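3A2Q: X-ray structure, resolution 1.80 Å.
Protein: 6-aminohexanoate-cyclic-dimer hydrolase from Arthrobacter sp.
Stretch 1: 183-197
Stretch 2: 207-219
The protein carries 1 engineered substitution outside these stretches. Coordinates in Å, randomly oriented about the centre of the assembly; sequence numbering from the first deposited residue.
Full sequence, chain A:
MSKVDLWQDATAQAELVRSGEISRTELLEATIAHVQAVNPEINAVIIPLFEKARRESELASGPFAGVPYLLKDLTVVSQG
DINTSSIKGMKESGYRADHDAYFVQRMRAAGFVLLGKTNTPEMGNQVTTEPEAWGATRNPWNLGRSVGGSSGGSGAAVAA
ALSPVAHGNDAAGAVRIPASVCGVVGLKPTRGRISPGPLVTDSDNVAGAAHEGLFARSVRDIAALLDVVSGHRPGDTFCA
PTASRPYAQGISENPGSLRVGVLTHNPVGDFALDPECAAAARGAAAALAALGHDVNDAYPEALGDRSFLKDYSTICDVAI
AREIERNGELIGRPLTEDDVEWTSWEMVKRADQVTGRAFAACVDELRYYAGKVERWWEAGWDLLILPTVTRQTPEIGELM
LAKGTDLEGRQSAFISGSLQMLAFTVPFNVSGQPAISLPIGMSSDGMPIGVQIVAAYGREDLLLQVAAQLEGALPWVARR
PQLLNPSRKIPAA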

ATOM      1  N   GLY A 183      -5.742  -9.278   4.789  1.00 25.02           N
ATOM      2  CA  GLY A 183      -5.803  -9.365   6.240  1.00 25.70           C
ATOM      3  C   GLY A 183      -4.590  -8.910   7.027  1.00 24.03           C
ATOM      4  O   GLY A 183      -4.218  -9.539   8.020  1.00 25.52           O
ATOM      5  N   VAL A 184      -3.960  -7.825   6.590  1.00 23.39           N
ATOM      6  CA  VAL A 184      -2.806  -7.288   7.306  1.00 23.05           C
ATOM      7  C   VAL A 184      -3.011  -5.786   7.475  1.00 24.69           C
ATOM      8  O   VAL A 184      -3.987  -5.233   6.971  1.00 23.47           O
ATOM      9  CB  VAL A 184      -1.476  -7.549   6.551  1.00 23.36           C
ATOM     10  CG1 VAL A 184      -1.258  -9.046   6.387  1.00 27.80           C
ATOM     11  CG2 VAL A 184      -1.489  -6.858   5.197  1.00 27.06           C
ATOM     12  N   VAL A 185      -2.108  -5.137   8.207  1.00 23.21           N
ATOM     13  CA  VAL A 185      -2.205  -3.698   8.409  1.00 24.39           C
ATOM     14  C   VAL A 185      -1.482  -2.969   7.280  1.00 22.48           C
ATOM     15  O   VAL A 185      -0.330  -3.271   6.979  1.00 23.06           O
ATOM     16  CB  VAL A 185      -1.569  -3.267   9.744  1.00 24.90           C
ATOM     17  CG1 VAL A 185      -1.783  -1.775   9.948  1.00 23.23           C
ATOM     18  CG2 VAL A 185      -2.179  -4.050  10.890  1.00 23.12           C
ATOM     19  N   GLY A 186      -2.160  -2.008   6.660  1.00 23.23           N
ATOM     20  CA  GLY A 186      -1.545  -1.258   5.582  1.00 20.74           C
ATOM     21  C   GLY A 186      -1.744   0.228   5.789  1.00 21.33           C
ATOM     22  O   GLY A 186      -2.879   0.697   5.867  1.00 21.69           O
ATOM     23  N   LEU A 187      -0.649   0.972   5.885  1.00 22.35           N
ATOM     24  CA  LEU A 187      -0.745   2.409   6.091  1.00 22.41           C
ATOM     25  C   LEU A 187      -0.223   3.269   4.959  1.00 19.67           C
ATOM     26  O   LEU A 187       0.888   3.057   4.467  1.00 22.97           O
ATOM     27  CB  LEU A 187      -0.000   2.818   7.367  1.00 21.83           C
ATOM     28  CG  LEU A 187       0.221   4.331   7.534  1.00 22.64           C
ATOM     29  CD1 LEU A 187      -1.080   4.997   7.961  1.00 21.81           C
ATOM     30  CD2 LEU A 187       1.309   4.583   8.565  1.00 22.79           C
ATOM     31  N   LYS A 188      -1.046   4.230   4.537  1.00 19.23           N
ATOM     32  CA  LYS A 188      -0.635   5.226   3.553  1.00 18.20           C
ATOM     33  C   LYS A 188      -0.467   6.447   4.464  1.00 21.32           C
ATOM     34  O   LYS A 188      -1.454   7.040   4.915  1.00 19.70           O
ATOM     35  CB  LYS A 188      -1.729   5.553   2.536  1.00 21.39           C
ATOM     36  CG  LYS A 188      -1.275   6.632   1.540  1.00 20.11           C
ATOM     37  CD  LYS A 188      -2.441   7.326   0.837  1.00 19.25           C
ATOM     38  CE  LYS A 188      -3.181   8.281   1.760  1.00 24.46           C
ATOM     39  NZ  LYS A 188      -2.318   9.410   2.224  1.00 21.78           N
ATOM     40  N   PRO A 189       0.779   6.827   4.768  1.00 23.80           N
ATOM     41  CA  PRO A 189       0.970   7.987   5.643  1.00 22.36           C
ATOM     42  C   PRO A 189       0.594   9.302   4.983  1.00 24.67           C
ATOM     43  O   PRO A 189       0.130   9.343   3.842  1.00 23.70           O
ATOM     44  CB  PRO A 189       2.460   7.927   5.984  1.00 25.60           C
ATOM     45  CG  PRO A 189       3.059   7.268   4.783  1.00 29.06           C
ATOM     46  CD  PRO A 189       2.061   6.198   4.416  1.00 24.16           C
ATOM     47  N   THR A 190       0.783  10.379   5.730  1.00 22.29           N
ATOM     48  CA  THR A 190       0.514  11.719   5.234  1.00 22.07           C
ATOM     49  C   THR A 190       1.429  11.956   4.040  1.00 19.51           C
ATOM     50  O   THR A 190       2.558  11.472   4.020  1.00 21.43           O
ATOM     51  CB  THR A 190       0.860  12.759   6.311  1.00 19.44           C
ATOM     52  OG1 THR A 190      -0.013  12.573   7.432  1.00 21.60           O
ATOM     53  CG2 THR A 190       0.722  14.175   5.761  1.00 21.00           C
ATOM     54  N   ARG A 191       0.947  12.699   3.054  1.00 22.56           N
ATOM     55  CA  ARG A 191       1.759  13.008   1.882  1.00 20.10           C
ATOM     56  C   ARG A 191       3.050  13.679   2.361  1.00 24.02           C
ATOM     57  O   ARG A 191       3.010  14.571   3.205  1.00 22.61           O
ATOM     58  CB  ARG A 191       0.986  13.958   0.956  1.00 22.61           C
ATOM     59  CG  ARG A 191       1.805  14.552  -0.192  1.00 22.26           C
ATOM     60  CD  ARG A 191       0.944  15.507  -1.008  1.00 26.31           C
ATOM     61  NE  ARG A 191      -0.105  14.796  -1.735  1.00 36.63           N
ATOM     62  CZ  ARG A 191      -1.341  15.248  -1.916  1.00 35.60           C
ATOM     63  NH1 ARG A 191      -1.711  16.423  -1.418  1.00 32.67           N
ATOM     64  NH2 ARG A 191      -2.209  14.524  -2.610  1.00 37.91           N
ATOM     65  N   GLY A 192       4.186  13.239   1.829  1.00 21.30           N
ATOM     66  CA  GLY A 192       5.456  13.827   2.213  1.00 25.72           C
ATOM     67  C   GLY A 192       6.075  13.268   3.479  1.00 26.45           C
ATOM     68  O   GLY A 192       7.060  13.819   3.978  1.00 27.41           O
ATOM     69  N   ARG A 193       5.506  12.188   4.012  1.00 23.18           N
ATOM     70  CA  ARG A 193       6.048  11.579   5.225  1.00 25.90           C
ATOM     71  C   ARG A 193       7.260  10.716   4.890  1.00 26.75           C
ATOM     72  O   ARG A 193       8.305  10.818   5.535  1.00 25.60           O
ATOM     73  CB  ARG A 193       4.989  10.707   5.913  1.00 23.70           C
ATOM     74  CG  ARG A 193       5.464  10.032   7.204  1.00 23.90           C
ATOM     75  CD  ARG A 193       5.689  11.046   8.327  1.00 26.76           C
ATOM     76  NE  ARG A 193       4.442  11.688   8.741  1.00 23.77           N
ATOM     77  CZ  ARG A 193       4.381  12.830   9.420  1.00 28.89           C
ATOM     78  NH1 ARG A 193       5.497  13.461   9.765  1.00 25.56           N
ATOM     79  NH2 ARG A 193       3.203  13.351   9.742  1.00 23.30           N
ATOM     80  N   ILE A 194       7.111   9.865   3.878  1.00 24.76           N
ATOM     81  CA  ILE A 194       8.178   8.951   3.470  1.00 26.54           C
ATOM     82  C   ILE A 194       8.754   9.312   2.112  1.00 27.56           C
ATOM     83  O   ILE A 194       8.024   9.410   1.131  1.00 26.08           O
ATOM     84  CB  ILE A 194       7.666   7.495   3.389  1.00 25.13           C
ATOM     85  CG1 ILE A 194       7.042   7.086   4.726  1.00 24.31           C
ATOM     86  CG2 ILE A 194       8.815   6.558   3.005  1.00 23.74           C
ATOM     87  CD1 ILE A 194       6.535   5.645   4.768  1.00 23.00           C
ATOM     88  N   SER A 195      10.068   9.499   2.049  1.00 24.54           N
ATOM     89  CA  SER A 195      10.706   9.858   0.791  1.00 25.17           C
ATOM     90  C   SER A 195      10.791   8.710  -0.208  1.00 25.70           C
ATOM     91  O   SER A 195      11.175   7.598   0.150  1.00 24.23           O
ATOM     92  CB  SER A 195      12.119  10.376   1.035  1.00 23.63           C
ATOM     93  OG  SER A 195      12.750  10.642  -0.200  1.00 24.90           O
ATOM     94  N   PRO A 196      10.430   8.973  -1.479  1.00 24.32           N
ATOM     95  CA  PRO A 196      10.469   7.981  -2.560  1.00 26.35           C
ATOM     96  C   PRO A 196      11.723   8.236  -3.404  1.00 26.76           C
ATOM     97  O   PRO A 196      11.920   7.603  -4.442  1.00 28.21           O
ATOM     98  CB  PRO A 196       9.216   8.297  -3.350  1.00 26.31           C
ATOM     99  CG  PRO A 196       9.219   9.801  -3.308  1.00 28.53           C
ATOM    100  CD  PRO A 196       9.607  10.132  -1.874  1.00 28.58           C
ATOM    101  N   GLY A 197      12.551   9.176  -2.952  1.00 26.23           N
ATOM    102  CA  GLY A 197      13.762   9.536  -3.674  1.00 24.57           C
ATOM    103  C   GLY A 197      14.952   8.613  -3.479  1.00 28.35           C
ATOM    104  O   GLY A 197      14.840   7.585  -2.808  1.00 27.19           O
ATOM    105  N   ALA A 207       1.717  13.769  -9.233  1.00 24.56           N
ATOM    106  CA  ALA A 207       1.354  15.071  -8.676  1.00 25.66           C
ATOM    107  C   ALA A 207       1.101  15.006  -7.175  1.00 26.19           C
ATOM    108  O   ALA A 207       0.278  15.757  -6.640  1.00 26.38           O
ATOM    109  CB  ALA A 207       0.127  15.620  -9.392  1.00 24.31           C
ATOM    110  N   GLY A 208       1.812  14.110  -6.499  1.00 26.82           N
ATOM    111  CA  GLY A 208       1.661  13.973  -5.061  1.00 26.85           C
ATOM    112  C   GLY A 208       0.668  12.926  -4.590  1.00 27.42           C
ATOM    113  O   GLY A 208       0.585  12.655  -3.391  1.00 29.32           O
ATOM    114  N   ALA A 209      -0.083  12.329  -5.516  1.00 24.43           N
ATOM    115  CA  ALA A 209      -1.061  11.311  -5.143  1.00 23.20           C
ATOM    116  C   ALA A 209      -0.415   9.990  -4.741  1.00 25.30           C
ATOM    117  O   ALA A 209      -0.968   9.254  -3.919  1.00 23.88           O
ATOM    118  CB  ALA A 209      -2.046  11.078  -6.288  1.00 24.44           C
ATOM    119  N   ALA A 210       0.753   9.687  -5.308  1.00 23.00           N
ATOM    120  CA  ALA A 210       1.457   8.442  -4.987  1.00 22.56           C
ATOM    121  C   ALA A 210       2.304   8.587  -3.719  1.00 23.25           C
ATOM    122  O   ALA A 210       3.209   9.419  -3.660  1.00 24.04           O
ATOM    123  CB  ALA A 210       2.337   8.018  -6.158  1.00 23.84           C
ATOM    124  N   HIS A 211       1.988   7.780  -2.708  1.00 23.44           N
ATOM    125  CA  HIS A 211       2.689   7.800  -1.422  1.00 24.42           C
ATOM    126  C   HIS A 211       3.371   6.458  -1.178  1.00 24.58           C
ATOM    127  O   HIS A 211       2.820   5.417  -1.536  1.00 25.33           O
ATOM    128  CB  HIS A 211       1.713   7.945  -0.240  1.00 23.94           C
ATOM    129  CG  HIS A 211       0.837   9.158  -0.263  1.00 20.63           C
ATOM    130  ND1 HIS A 211      -0.009   9.460  -1.311  1.00 20.17           N
ATOM    131  CD2 HIS A 211       0.557  10.057   0.712  1.00 23.64           C
ATOM    132  CE1 HIS A 211      -0.776  10.482  -0.977  1.00 20.99           C
ATOM    133  NE2 HIS A 211      -0.455  10.862   0.248  1.00 26.02           N
ATOM    134  N   GLU A 212       4.547   6.468  -0.553  1.00 23.79           N
ATOM    135  CA  GLU A 212       5.187   5.206  -0.198  1.00 23.89           C
ATOM    136  C   GLU A 212       4.448   4.795   1.072  1.00 27.32           C
ATOM    137  O   GLU A 212       4.098   5.651   1.894  1.00 24.06           O
ATOM    138  CB  GLU A 212       6.685   5.374   0.097  1.00 21.92           C
ATOM    139  CG  GLU A 212       7.499   5.842  -1.100  1.00 27.05           C
ATOM    140  CD  GLU A 212       7.163   5.077  -2.369  1.00 31.97           C
ATOM    141  OE1 GLU A 212       6.722   5.719  -3.346  1.00 33.21           O
ATOM    142  OE2 GLU A 212       7.339   3.836  -2.388  1.00 28.69           O
ATOM    143  N   GLY A 213       4.203   3.495   1.226  1.00 24.46           N
ATOM    144  CA  GLY A 213       3.466   3.006   2.378  1.00 26.64           C
ATOM    145  C   GLY A 213       4.097   1.826   3.089  1.00 27.28           C
ATOM    146  O   GLY A 213       5.156   1.337   2.683  1.00 25.67           O
ATOM    147  N   LEU A 214       3.418   1.345   4.130  1.00 25.12           N
ATOM    148  CA  LEU A 214       3.940   0.264   4.963  1.00 25.37           C
ATOM    149  C   LEU A 214       2.948  -0.847   5.272  1.00 23.63           C
ATOM    150  O   LEU A 214       1.750  -0.595   5.450  1.00 21.77           O
ATOM    151  CB  LEU A 214       4.432   0.860   6.283  1.00 23.00           C
ATOM    152  CG  LEU A 214       5.377   2.056   6.140  1.00 24.05           C
ATOM    153  CD1 LEU A 214       5.484   2.785   7.471  1.00 22.66           C
ATOM    154  CD2 LEU A 214       6.736   1.579   5.651  1.00 22.53           C
ATOM    155  N   PHE A 215       3.477  -2.070   5.358  1.00 26.32           N
ATOM    156  CA  PHE A 215       2.708  -3.278   5.657  1.00 26.64           C
ATOM    157  C   PHE A 215       3.262  -3.934   6.918  1.00 26.42           C
ATOM    158  O   PHE A 215       4.473  -3.999   7.094  1.00 25.99           O
ATOM    159  CB  PHE A 215       2.846  -4.307   4.530  1.00 26.43           C
ATOM    160  CG  PHE A 215       2.027  -4.012   3.315  1.00 19.16           C
ATOM    161  CD1 PHE A 215       0.652  -4.237   3.315  1.00 22.50           C
ATOM    162  CD2 PHE A 215       2.634  -3.544   2.156  1.00 19.51           C
ATOM    163  CE1 PHE A 215      -0.110  -4.001   2.169  1.00 24.20           C
ATOM    164  CE2 PHE A 215       1.883  -3.304   1.004  1.00 28.75           C
ATOM    165  CZ  PHE A 215       0.510  -3.534   1.012  1.00 21.87           C
ATOM    166  N   ALA A 216       2.370  -4.441   7.767  1.00 27.83           N
ATOM    167  CA  ALA A 216       2.742  -5.137   8.999  1.00 27.88           C
ATOM    168  C   ALA A 216       1.517  -5.860   9.567  1.00 26.76           C
ATOM    169  O   ALA A 216       0.411  -5.733   9.042  1.00 27.04           O
ATOM    170  CB  ALA A 216       3.294  -4.147  10.031  1.00 27.30           C
ATOM    171  N   ARG A 217       1.710  -6.629  10.635  1.00 27.41           N
ATOM    172  CA  ARG A 217       0.591  -7.328  11.250  1.00 28.18           C
ATOM    173  C   ARG A 217       0.235  -6.744  12.621  1.00 28.74           C
ATOM    174  O   ARG A 217      -0.702  -7.199  13.278  1.00 27.21           O
ATOM    175  CB  ARG A 217       0.885  -8.832  11.365  1.00 32.02           C
ATOM    176  CG  ARG A 217       0.949  -9.553  10.017  1.00 30.65           C
ATOM    177  CD  ARG A 217       0.900 -11.064  10.200  1.00 31.21           C
ATOM    178  NE  ARG A 217       2.005 -11.538  11.025  1.00 32.07           N
ATOM    179  CZ  ARG A 217       3.240 -11.755  10.582  1.00 26.00           C
ATOM    180  NH1 ARG A 217       3.547 -11.553   9.307  1.00 30.94           N
ATOM    181  NH2 ARG A 217       4.176 -12.156  11.427  1.00 35.94           N
ATOM    182  N   SER A 218       0.982  -5.731  13.051  1.00 28.73           N
ATOM    183  CA  SER A 218       0.700  -5.086  14.330  1.00 26.21           C
ATOM    184  C   SER A 218       0.823  -3.575  14.179  1.00 25.45           C
ATOM    185  O   SER A 218       1.567  -3.085  13.331  1.00 27.36           O
ATOM    186  CB  SER A 218       1.666  -5.565  15.418  1.00 28.17           C
ATOM    187  OG  SER A 218       2.980  -5.094  15.179  1.00 30.81           O
ATOM    188  N   VAL A 219       0.103  -2.838  15.014  1.00 25.72           N
ATOM    189  CA  VAL A 219       0.153  -1.387  14.942  1.00 28.71           C
ATOM    190  C   VAL A 219       1.504  -0.862  15.429  1.00 29.18           C
ATOM    191  O   VAL A 219       1.998   0.156  14.934  1.00 27.42           O
ATOM    192  CB  VAL A 219      -0.994  -0.752  15.760  1.00 31.46           C
ATOM    193  CG1 VAL A 219      -0.913   0.771  15.690  1.00 28.14           C
ATOM    194  CG2 VAL A 219      -2.339  -1.226  15.212  1.00 26.30           C
TER
HETATM  195  O   HOH W   1       5.773   9.093  -0.363  1.00 24.27           O

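The two stretches form a short antiparallel strand pair, held by backbone hydrogen bonds at one end and by side chains and a bridging water where the strands part, a common way for a β-ladder to be extended beyond its last rung. Strands 185-188 and 211-216 run at 163° to each other, and two hydrogen-bonded pairs set their register. Val185 N donates to Ala216 O at 2.7 Å, and Ala216 N returns a bond to Val185 O at 3.0 Å; Leu187 N reaches Leu214 O at 2.9 Å, and Leu214 N reaches Leu187 O at 3.1 Å. Between these pairs lies Gly186 opposite Phe215, where CA-H...O contacts replace N-H bonds: Phe215 CA lies 3.3 Å from Val185 O, and Gly186 CA 3.4 Å from Leu214 O.

Side chains alternate across the sheet in the usual way. Val185, Leu187, Leu214 and Ala216 share one face, their apolar groups suited to its buried setting. Phe215 points to the other, where Gly186 offers no side chain and Val184 CG2 packs against Phe215 CD1 at 3.9 Å. Glycine matters more at Gly213, since an ideal CB there would lie only 2.8 Å from Leu187 O, a clash.

Beyond the ladder, His211 becomes the centre of the contact. The extended first half of Lys188, t at chi1 and chi2, lays Lys188 CD over the His211 ring, 3.8 Å from its centroid and almost on the normal, in a CH-pi contact; p rotamers at chi3 and chi4 then curl the amine round. The amine is also over a ring face, and its bond from Lys188 NZ to Pro189 O, 2.9 Å, helps satisfy a buried charged group. On the ring itself, His211 ND1 donates to Ala209 O at 2.8 Å, tying the imidazole to its own stretch.

Arg191 extends this polar region. Its NE donates to Gly208 O at 2.8 Å, with the carbonyl at the edge of the guanidinium, near its plane, as suits an in-plane N-H donor. Gly208 has positive phi after a helix, and a CB there would come within a tight 3.1 Å of Arg191 NE.

After the type II turn from Thr190 to Arg193, where Arg193 N bonds to Thr190 O at 3.0 Å, the chain returns to the second stretch. Ile194 packs its CD1 4.0 Å from Leu214 CG, while its backbone is linked by water: water 1 donates to Ile194 O at 2.7 Å and accepts from Glu212 N at 2.9 Å. A single solvent molecule thus carries the backbone connection across a gap too wide for direct pairing.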